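Local coordinates for protein endosialidase (Enterobacteria phage phi92, PDB 4HIZ) that probably hydrolyses the alpha2,8 and alpha2,9 linkages of sialic acid polymers as an endosialidase of bacteriophage phi92, at residues A[290-298]-A[349-359]; A[339-350]-A[361-371]. One frame throughout, in Å; residues are numbered along the deposited sequence. Where two conformers were deposited one is given.

Contact 1: A[290-298]-A[349-359]; sequences TETHSFTVI and EPCIKYYDGIL. With EDO (1,2-ethanediol), chain J.
Two innermost strands of neighbouring beta-propeller blades meet here: strand 291-297 opens the sheet that continues through 304-311, and 347-355 opens the next. They run in the same direction, 5° apart, yet the bonds between them come from side chains on 291-297. Ser294 and Thr296 each reach across to the other strand's backbone. Ser294 OG takes an almost straight bond from Ile352 N (3.0 Å, 171°), and Thr296 OG1 accepts from Tyr354 N at 2.9 Å. Both hydroxyls are swung anti to their own backbone N (chi1 -172° for Thr296), which carries them over to amides two residues apart. A bound 1,2-ethanediol, probably from the crystallisation liquor, also hydrogen-bonds Thr296 OG1 through its O2 (2.7 Å). Asp88 also binds Ser294 OG and forms a salt bridge with Lys353, whose bent chain folds NZ back onto its own neighbour, Ile352 O, at 2.8 Å. Such inner strands line the central channel of a propeller. Nearer the start of the strands, His293 ND1 donates a hydrogen bond to Pro350 O (2.8 Å); the oxygen lies in the ring plane, but the donor stands above the carbonyl plane. Glu349 CB sits over the centre of one ring face, 3.8 Å from the centroid, while Cys351 SG lies at the edge. The nearly coplanar carboxylates of Glu291 and Glu349 bring OE1 of the former within 2.6 Å of OE2 of the latter. At the far end Ile298 CG1 lies over the Tyr354 ring, 4.1 Å from its centroid, and a water joins Ile298 O to Tyr354 OH.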
loop_
_atom_site.group_PDB
_atom_site.type_symbol
_atom_site.label_atom_id
_atom_site.label_comp_id
_atom_site.label_asym_id
_atom_site.label_seq_id
_atom_site.Cartn_x
_atom_site.Cartn_y
_atom_site.Cartn_z
ATOM N N THR A 290 -5.019 -1.456 -39.468
ATOM C CA THR A 290 -3.842 -1.326 -38.603
ATOM C C THR A 290 -4.321 -1.315 -37.157
ATOM O O THR A 290 -3.801 -2.051 -36.314
ATOM C CB THR A 290 -3.093 -0.040 -38.926
ATOM O OG1 THR A 290 -2.608 -0.119 -40.270
ATOM C CG2 THR A 290 -1.869 0.138 -38.024
ATOM N N GLU A 291 -5.308 -0.474 -36.884
ATOM C CA GLU A 291 -5.874 -0.358 -35.531
ATOM C C GLU A 291 -7.328 -0.014 -35.607
ATOM O O GLU A 291 -7.729 0.773 -36.466
ATOM C CB GLU A 291 -5.198 0.762 -34.683
ATOM C CG GLU A 291 -3.777 0.451 -34.248
ATOM C CD GLU A 291 -3.061 1.646 -33.624
ATOM O OE1 GLU A 291 -3.467 2.787 -33.883
ATOM O OE2 GLU A 291 -2.100 1.461 -32.853
ATOM N N THR A 292 -8.118 -0.606 -34.708
ATOM C CA THR A 292 -9.438 -0.078 -34.353
ATOM C C THR A 292 -9.265 0.814 -33.115
ATOM O O THR A 292 -8.445 0.511 -32.216
ATOM C CB THR A 292 -10.469 -1.191 -34.074
ATOM O OG1 THR A 292 -10.022 -2.074 -33.041
ATOM C CG2 THR A 292 -10.719 -2.061 -35.361
ATOM N N HIS A 293 -10.032 1.898 -33.075
ATOM C CA HIS A 293 -9.696 2.997 -32.157
ATOM C C HIS A 293 -10.883 3.918 -32.016
ATOM O O HIS A 293 -11.429 4.381 -33.036
ATOM C CB HIS A 293 -8.473 3.756 -32.729
ATOM C CG HIS A 293 -8.047 4.959 -31.929
ATOM N ND1 HIS A 293 -8.586 6.214 -32.134
ATOM C CD2 HIS A 293 -7.094 5.113 -30.969
ATOM C CE1 HIS A 293 -7.978 7.090 -31.341
ATOM N NE2 HIS A 293 -7.064 6.447 -30.635
ATOM N N SER A 294 -11.329 4.148 -30.770
ATOM C CA SER A 294 -12.452 5.050 -30.472
ATOM C C SER A 294 -13.805 4.358 -30.714
ATOM O O SER A 294 -13.914 3.376 -31.480
ATOM C CB SER A 294 -12.349 6.385 -31.258
ATOM O OG SER A 294 -13.090 7.419 -30.622
ATOM N N PHE A 295 -14.819 4.887 -30.058
ATOM C CA PHE A 295 -16.136 4.250 -30.029
ATOM C C PHE A 295 -17.144 5.350 -29.795
ATOM O O PHE A 295 -16.952 6.207 -28.917
ATOM C CB PHE A 295 -16.189 3.237 -28.862
ATOM C CG PHE A 295 -17.510 2.559 -28.699
ATOM C CD1 PHE A 295 -18.475 3.107 -27.866
ATOM C CD2 PHE A 295 -17.774 1.363 -29.362
ATOM C CE1 PHE A 295 -19.724 2.456 -27.666
ATOM C CE2 PHE A 295 -19.006 0.704 -29.195
ATOM C CZ PHE A 295 -19.978 1.254 -28.344
ATOM N N THR A 296 -18.263 5.334 -30.520
ATOM C CA THR A 296 -19.335 6.255 -30.132
ATOM C C THR A 296 -20.707 5.682 -30.512
ATOM O O THR A 296 -20.874 5.002 -31.536
ATOM C CB THR A 296 -19.128 7.670 -30.758
ATOM O OG1 THR A 296 -20.076 8.593 -30.212
ATOM C CG2 THR A 296 -19.305 7.632 -32.286
ATOM N N VAL A 297 -21.687 5.928 -29.649
ATOM C CA VAL A 297 -23.051 5.448 -29.887
ATOM C C VAL A 297 -23.852 6.416 -30.739
ATOM O O VAL A 297 -23.870 7.613 -30.476
ATOM C CB VAL A 297 -23.790 5.226 -28.574
ATOM C CG1 VAL A 297 -25.287 4.881 -28.840
ATOM C CG2 VAL A 297 -23.112 4.112 -27.810
ATOM N N ILE A 298 -24.537 5.887 -31.746
ATOM C CA ILE A 298 -25.416 6.694 -32.581
ATOM C C ILE A 298 -26.863 6.531 -32.071
ATOM O O ILE A 298 -27.600 7.510 -31.985
ATOM C CB ILE A 298 -25.279 6.269 -34.053
ATOM C CG1 ILE A 298 -23.927 6.759 -34.600
ATOM C CG2 ILE A 298 -26.475 6.792 -34.903
ATOM C CD1 ILE A 298 -23.304 5.824 -35.552
ATOM N N GLU A 349 -5.661 6.737 -36.329
ATOM C CA GLU A 349 -6.281 6.839 -35.002
ATOM C C GLU A 349 -7.319 7.927 -34.859
ATOM O O GLU A 349 -7.162 8.853 -34.052
ATOM C CB GLU A 349 -5.175 7.010 -33.952
ATOM C CG GLU A 349 -4.375 5.723 -33.811
ATOM C CD GLU A 349 -3.164 5.847 -32.887
ATOM O OE1 GLU A 349 -2.919 6.946 -32.332
ATOM O OE2 GLU A 349 -2.438 4.836 -32.733
ATOM N N PRO A 350 -8.409 7.818 -35.619
ATOM C CA PRO A 350 -9.499 8.786 -35.475
ATOM C C PRO A 350 -10.179 8.712 -34.105
ATOM O O PRO A 350 -10.459 7.610 -33.631
ATOM C CB PRO A 350 -10.497 8.367 -36.563
ATOM C CG PRO A 350 -10.216 6.872 -36.752
ATOM C CD PRO A 350 -8.706 6.777 -36.628
ATOM N N CYS A 351 -10.450 9.869 -33.507
ATOM C CA CYS A 351 -11.335 9.903 -32.338
ATOM C C CYS A 351 -12.672 10.313 -32.911
ATOM O O CYS A 351 -12.758 11.275 -33.698
ATOM C CB CYS A 351 -10.874 10.948 -31.330
ATOM S SG CYS A 351 -9.350 10.444 -30.451
ATOM N N ILE A 352 -13.720 9.593 -32.534
ATOM C CA ILE A 352 -15.037 9.895 -33.093
ATOM C C ILE A 352 -16.081 10.034 -31.994
ATOM O O ILE A 352 -16.077 9.256 -31.032
ATOM C CB ILE A 352 -15.519 8.817 -34.094
ATOM C CG1 ILE A 352 -15.454 7.407 -33.490
ATOM C CG2 ILE A 352 -14.670 8.868 -35.358
ATOM C CD1 ILE A 352 -16.091 6.315 -34.408
ATOM N N LYS A 353 -16.957 11.033 -32.121
ATOM C CA LYS A 353 -18.041 11.223 -31.149
ATOM C C LYS A 353 -19.279 11.745 -31.869
ATOM O O LYS A 353 -19.200 12.663 -32.674
ATOM C CB LYS A 353 -17.638 12.197 -30.040
ATOM C CG LYS A 353 -16.519 11.660 -29.105
ATOM C CD LYS A 353 -17.018 10.455 -28.285
ATOM C CE LYS A 353 -15.869 9.724 -27.524
ATOM N NZ LYS A 353 -14.817 9.192 -28.530
ATOM N N TYR A 354 -20.414 11.154 -31.545
ATOM C CA TYR A 354 -21.699 11.571 -32.122
ATOM C C TYR A 354 -22.471 12.405 -31.122
ATOM O O TYR A 354 -22.652 11.985 -29.959
ATOM C CB TYR A 354 -22.474 10.310 -32.484
ATOM C CG TYR A 354 -23.813 10.504 -33.139
ATOM C CD1 TYR A 354 -23.911 10.715 -34.511
ATOM C CD2 TYR A 354 -24.981 10.404 -32.397
ATOM C CE1 TYR A 354 -25.173 10.841 -35.127
ATOM C CE2 TYR A 354 -26.219 10.537 -33.008
ATOM C CZ TYR A 354 -26.294 10.760 -34.355
ATOM O OH TYR A 354 -27.552 10.871 -34.961
ATOM N N TYR A 355 -22.933 13.582 -31.562
ATOM C CA TYR A 355 -23.793 14.421 -30.726
ATOM C C TYR A 355 -24.906 15.008 -31.565
ATOM O O TYR A 355 -24.639 15.677 -32.569
ATOM C CB TYR A 355 -23.009 15.610 -30.180
ATOM C CG TYR A 355 -21.911 15.271 -29.233
ATOM C CD1 TYR A 355 -22.182 15.097 -27.881
ATOM C CD2 TYR A 355 -20.602 15.155 -29.672
ATOM C CE1 TYR A 355 -21.168 14.820 -26.975
ATOM C CE2 TYR A 355 -19.576 14.875 -28.781
ATOM C CZ TYR A 355 -19.877 14.700 -27.434
ATOM O OH TYR A 355 -18.881 14.441 -26.528
ATOM N N ASP A 356 -26.147 14.769 -31.146
ATOM C CA ASP A 356 -27.287 15.439 -31.763
ATOM C C ASP A 356 -27.290 15.313 -33.281
ATOM O O ASP A 356 -27.497 16.298 -33.998
ATOM C CB ASP A 356 -27.276 16.912 -31.389
ATOM C CG ASP A 356 -27.439 17.120 -29.907
ATOM O OD1 ASP A 356 -28.138 16.286 -29.268
ATOM O OD2 ASP A 356 -26.865 18.097 -29.357
ATOM N N GLY A 357 -27.058 14.107 -33.773
ATOM C CA GLY A 357 -27.196 13.847 -35.196
ATOM C C GLY A 357 -25.956 14.143 -36.022
ATOM O O GLY A 357 -25.964 13.916 -37.221
ATOM N N ILE A 358 -24.882 14.617 -35.385
ATOM C CA ILE A 358 -23.662 14.967 -36.115
ATOM C C ILE A 358 -22.526 14.116 -35.589
ATOM O O ILE A 358 -22.371 13.956 -34.384
ATOM C CB ILE A 358 -23.333 16.464 -36.001
ATOM C CG1 ILE A 358 -24.491 17.266 -36.613
ATOM C CG2 ILE A 358 -21.995 16.802 -36.733
ATOM C CD1 ILE A 358 -24.289 18.725 -36.608
ATOM N N LEU A 359 -21.742 13.544 -36.491
ATOM C CA LEU A 359 -20.611 12.727 -36.092
ATOM C C LEU A 359 -19.368 13.602 -36.293
ATOM O O LEU A 359 -19.134 14.099 -37.385
ATOM C CB LEU A 359 -20.554 11.493 -37.025
ATOM C CG LEU A 359 -19.414 10.501 -36.757
ATOM C CD1 LEU A 359 -19.480 9.979 -35.291
ATOM C CD2 LEU A 359 -19.542 9.355 -37.794
HETATM C C1 EDO J . -20.566 11.284 -26.647
HETATM O O1 EDO J . -20.242 10.597 -25.430
HETATM C C2 EDO J . -21.017 10.299 -27.726
HETATM O O2 EDO J . -20.408 8.999 -27.535
HETATM O O HOH W 1 -14.264 6.559 -27.384
HETATM O O HOH W 2 -29.476 9.121 -33.515
#

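Contact 2: A[339-350]-A[361-371]; sequences ISQEYADNAAEP and LTTRGTSTSAA. With NA (sodium ion), chain B.
This is the open end of a beta hairpin, where strands 347-355 and 358-365 of one propeller blade stay paired to their ends and then run into loops. Ala348 and Arg364 form an antiparallel hydrogen-bonded pair: Arg364 N gives to Ala348 O (2.9 Å, 159°), and the return bond from Ala348 N to Arg364 O is more bent. One step outward, Thr366 N bonds to Asn346 O at 2.9 Å. Arg364 stretches out fully, CG anti to the backbone N (chi1 171°), and runs alongside Glu349. Its NH1 meets Glu349 OE1 at 2.9 Å in a salt bridge that lies near the guanidinium plane but comes from above the carboxylate plane, the two planes being 73° apart. Away from the charges, Leu361 CD1 rests 3.9 Å from Pro350 CB, and Ile339 CG2 also packs on Leu361 CD1, 4.2 Å away; Leu319 of the preceding blade packs against Ile339 and Pro350. Beyond the strands, Ser367 OG accepts from Ser369 N in an ST turn and binds a sodium ion at 2.7 Å; a water on that ion also accepts a hydrogen bond from Asn346 ND2. Asn346 is thus tied to the loop after strand 358-365 by both backbone and solvent, and the grip of Arg364 NH1 on OE1 fixes where the Glu349 carboxylate lies.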
loop_
_atom_site.group_PDB
_atom_site.type_symbol
_atom_site.label_atom_id
_atom_site.label_comp_id
_atom_site.label_asym_id
_atom_site.label_seq_id
_atom_site.Cartn_x
_atom_site.Cartn_y
_atom_site.Cartn_z
ATOM N N ILE A 339 -13.040 8.646 -44.781
ATOM C CA ILE A 339 -12.853 10.042 -45.138
ATOM C C ILE A 339 -12.041 10.096 -46.436
ATOM O O ILE A 339 -11.500 9.077 -46.895
ATOM C CB ILE A 339 -12.148 10.828 -43.999
ATOM C CG1 ILE A 339 -10.684 10.373 -43.813
ATOM C CG2 ILE A 339 -12.949 10.687 -42.709
ATOM C CD1 ILE A 339 -9.898 11.300 -42.828
ATOM N N SER A 340 -11.985 11.268 -47.049
ATOM C CA SER A 340 -11.308 11.462 -48.333
ATOM C C SER A 340 -9.818 11.152 -48.256
ATOM O O SER A 340 -9.191 11.375 -47.209
ATOM C CB SER A 340 -11.491 12.914 -48.781
ATOM O OG SER A 340 -12.870 13.249 -48.906
ATOM N N GLN A 341 -9.234 10.721 -49.373
ATOM C CA GLN A 341 -7.829 10.360 -49.405
ATOM C C GLN A 341 -6.933 11.520 -48.958
ATOM O O GLN A 341 -5.918 11.313 -48.268
ATOM C CB GLN A 341 -7.454 9.927 -50.835
ATOM C CG GLN A 341 -6.095 9.234 -50.869
ATOM C CD GLN A 341 -6.175 7.912 -50.155
ATOM O OE1 GLN A 341 -6.955 7.034 -50.553
ATOM N NE2 GLN A 341 -5.395 7.755 -49.088
ATOM N N GLU A 342 -7.322 12.735 -49.339
ATOM C CA GLU A 342 -6.558 13.943 -49.010
ATOM C C GLU A 342 -6.267 14.038 -47.511
ATOM O O GLU A 342 -5.190 14.491 -47.096
ATOM C CB GLU A 342 -7.346 15.181 -49.452
ATOM C CG GLU A 342 -6.744 16.500 -49.057
ATOM C CD GLU A 342 -7.467 17.700 -49.647
ATOM O OE1 GLU A 342 -8.524 17.518 -50.291
ATOM O OE2 GLU A 342 -6.974 18.837 -49.468
ATOM N N TYR A 343 -7.245 13.640 -46.707
ATOM C CA TYR A 343 -7.142 13.795 -45.247
ATOM C C TYR A 343 -6.764 12.485 -44.556
ATOM O O TYR A 343 -6.362 12.490 -43.396
ATOM C CB TYR A 343 -8.472 14.348 -44.717
ATOM C CG TYR A 343 -8.732 15.736 -45.253
ATOM C CD1 TYR A 343 -8.048 16.836 -44.733
ATOM C CD2 TYR A 343 -9.594 15.940 -46.345
ATOM C CE1 TYR A 343 -8.254 18.109 -45.241
ATOM C CE2 TYR A 343 -9.787 17.198 -46.858
ATOM C CZ TYR A 343 -9.135 18.278 -46.303
ATOM O OH TYR A 343 -9.374 19.539 -46.817
ATOM N N ALA A 344 -6.860 11.363 -45.287
ATOM C CA ALA A 344 -6.393 10.063 -44.758
ATOM C C ALA A 344 -4.880 9.879 -44.895
ATOM O O ALA A 344 -4.272 9.111 -44.127
ATOM C CB ALA A 344 -7.106 8.896 -45.472
ATOM N N ASP A 345 -4.269 10.535 -45.891
ATOM C CA ASP A 345 -2.819 10.384 -46.095
ATOM C C ASP A 345 -2.121 10.852 -44.821
ATOM O O ASP A 345 -2.579 11.803 -44.191
ATOM C CB ASP A 345 -2.316 11.251 -47.259
ATOM C CG ASP A 345 -2.796 10.741 -48.605
ATOM O OD1 ASP A 345 -3.106 9.535 -48.684
ATOM O OD2 ASP A 345 -2.834 11.525 -49.588
ATOM N N ASN A 346 -1.035 10.189 -44.451
ATOM C CA ASN A 346 -0.310 10.607 -43.236
ATOM C C ASN A 346 -1.202 10.780 -41.995
ATOM O O ASN A 346 -0.995 11.702 -41.207
ATOM C CB ASN A 346 0.405 11.931 -43.497
ATOM C CG ASN A 346 1.300 11.873 -44.730
ATOM O OD1 ASN A 346 1.136 12.639 -45.709
ATOM N ND2 ASN A 346 2.218 10.947 -44.710
ATOM N N ALA A 347 -2.166 9.888 -41.825
ATOM C CA ALA A 347 -3.131 10.007 -40.725
ATOM C C ALA A 347 -3.402 8.653 -40.084
ATOM O O ALA A 347 -3.168 7.600 -40.697
ATOM C CB ALA A 347 -4.432 10.669 -41.240
ATOM N N ALA A 348 -3.917 8.687 -38.849
ATOM C CA ALA A 348 -4.155 7.479 -38.066
ATOM C C ALA A 348 -5.155 7.799 -36.965
ATOM O O ALA A 348 -5.455 8.973 -36.712
ATOM C CB ALA A 348 -2.832 7.034 -37.394
ATOM N N GLU A 349 -5.661 6.737 -36.329
ATOM C CA GLU A 349 -6.281 6.839 -35.002
ATOM C C GLU A 349 -7.319 7.927 -34.859
ATOM O O GLU A 349 -7.162 8.853 -34.052
ATOM C CB GLU A 349 -5.175 7.010 -33.952
ATOM C CG GLU A 349 -4.375 5.723 -33.811
ATOM C CD GLU A 349 -3.164 5.847 -32.887
ATOM O OE1 GLU A 349 -2.919 6.946 -32.332
ATOM O OE2 GLU A 349 -2.438 4.836 -32.733
ATOM N N PRO A 350 -8.409 7.818 -35.619
ATOM C CA PRO A 350 -9.499 8.786 -35.475
ATOM C C PRO A 350 -10.179 8.712 -34.105
ATOM O O PRO A 350 -10.459 7.610 -33.631
ATOM C CB PRO A 350 -10.497 8.367 -36.563
ATOM C CG PRO A 350 -10.216 6.872 -36.752
ATOM C CD PRO A 350 -8.706 6.777 -36.628
ATOM N N LEU A 361 -15.071 13.934 -35.949
ATOM C CA LEU A 361 -13.900 13.063 -36.049
ATOM C C LEU A 361 -12.646 13.926 -36.032
ATOM O O LEU A 361 -12.607 14.991 -36.652
ATOM C CB LEU A 361 -13.989 12.254 -37.374
ATOM C CG LEU A 361 -12.804 11.328 -37.736
ATOM C CD1 LEU A 361 -13.283 10.127 -38.587
ATOM C CD2 LEU A 361 -11.687 12.045 -38.512
ATOM N N THR A 362 -11.621 13.490 -35.297
ATOM C CA THR A 362 -10.293 14.114 -35.461
ATOM C C THR A 362 -9.292 13.048 -35.831
ATOM O O THR A 362 -9.463 11.885 -35.450
ATOM C CB THR A 362 -9.772 14.711 -34.120
ATOM O OG1 THR A 362 -9.698 13.670 -33.141
ATOM C CG2 THR A 362 -10.669 15.819 -33.632
ATOM N N THR A 363 -8.224 13.428 -36.548
ATOM C CA THR A 363 -7.202 12.450 -36.881
ATOM C C THR A 363 -5.917 12.784 -36.168
ATOM O O THR A 363 -5.702 13.922 -35.734
ATOM C CB THR A 363 -6.854 12.452 -38.400
ATOM O OG1 THR A 363 -6.397 13.756 -38.768
ATOM C CG2 THR A 363 -8.082 12.103 -39.262
ATOM N N ARG A 364 -5.085 11.765 -36.038
ATOM C CA ARG A 364 -3.678 11.928 -35.683
ATOM C C ARG A 364 -2.852 12.107 -36.968
ATOM O O ARG A 364 -2.981 11.306 -37.904
ATOM C CB ARG A 364 -3.186 10.640 -35.032
ATOM C CG ARG A 364 -1.653 10.594 -34.811
ATOM C CD ARG A 364 -1.333 9.356 -33.988
ATOM N NE ARG A 364 0.087 9.058 -34.018
ATOM C CZ ARG A 364 0.671 8.119 -33.288
ATOM N NH1 ARG A 364 -0.039 7.376 -32.449
ATOM N NH2 ARG A 364 1.982 7.936 -33.382
ATOM N N GLY A 365 -1.985 13.115 -36.993
ATOM C CA GLY A 365 -1.035 13.289 -38.105
ATOM C C GLY A 365 0.172 12.386 -37.861
ATOM O O GLY A 365 0.611 12.237 -36.698
ATOM N N THR A 366 0.749 11.802 -38.920
ATOM C CA THR A 366 1.834 10.866 -38.682
ATOM C C THR A 366 3.181 11.381 -39.163
ATOM O O THR A 366 4.200 10.681 -39.036
ATOM C CB THR A 366 1.543 9.469 -39.280
ATOM O OG1 THR A 366 1.343 9.596 -40.697
ATOM C CG2 THR A 366 0.262 8.834 -38.623
ATOM N N SER A 367 3.211 12.617 -39.657
ATOM C CA SER A 367 4.487 13.210 -40.088
ATOM C C SER A 367 4.634 14.661 -39.671
ATOM O O SER A 367 3.723 15.468 -39.822
ATOM C CB SER A 367 4.628 13.094 -41.613
ATOM O OG SER A 367 5.762 13.811 -42.105
ATOM N N THR A 368 5.802 15.009 -39.172
ATOM C CA THR A 368 6.039 16.402 -38.853
ATOM C C THR A 368 6.147 17.268 -40.134
ATOM O O THR A 368 5.999 18.490 -40.079
ATOM C CB THR A 368 7.324 16.554 -38.022
ATOM O OG1 THR A 368 7.385 17.876 -37.491
ATOM C CG2 THR A 368 8.573 16.321 -38.945
ATOM N N SER A 369 6.370 16.633 -41.283
ATOM C CA SER A 369 6.631 17.394 -42.503
ATOM C C SER A 369 5.541 17.244 -43.572
ATOM O O SER A 369 5.775 17.456 -44.779
ATOM C CB SER A 369 7.988 16.995 -43.066
ATOM O OG SER A 369 8.014 15.603 -43.369
ATOM N N ALA A 370 4.360 16.860 -43.129
ATOM C CA ALA A 370 3.218 16.842 -44.026
ATOM C C ALA A 370 2.006 17.338 -43.237
ATOM O O ALA A 370 2.015 17.310 -42.012
ATOM C CB ALA A 370 2.998 15.437 -44.538
ATOM N N ALA A 371 0.973 17.786 -43.954
ATOM C CA ALA A 371 -0.260 18.265 -43.320
ATOM C C ALA A 371 -0.734 17.230 -42.301
ATOM O O ALA A 371 -0.732 16.013 -42.562
ATOM C CB ALA A 371 -1.317 18.540 -44.366
HETATM NA NA NA B . 6.274 12.886 -44.587
HETATM O O HOH W 3 -5.540 14.142 -41.338
HETATM O O HOH W 4 -2.665 14.004 -41.652
HETATM O O HOH W 5 -0.892 14.942 -45.073
HETATM O O HOH W 6 3.275 9.746 -42.516
HETATM O O HOH W 7 4.669 11.367 -45.891
HETATM O O HOH W 8 -7.396 11.555 -33.187
HETATM O O HOH W 9 -0.519 5.128 -30.294
HETATM O O HOH W 10 7.334 14.899 -46.196
#

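Contact 1 joins two blades, and contact 2 lies at the base of the second blade's first hairpin, with the connection entering it; their centres are about 16 Å apart. Strand 347-355 belongs to both: Glu349 and Pro350 touch both strand 291-297 and strand 358-365 and so serve the two contacts, with Gln87 as a further partner of Glu349 OE1. Between the contacts the hairpin continues through a probable hydrogen bond from Thr362 N to Cys351 O (3.0 Å), and Ile352 CG2 packs on Leu361 CD1 at 3.7 Å. None of the four segments contains a residue of the observed glycan pockets.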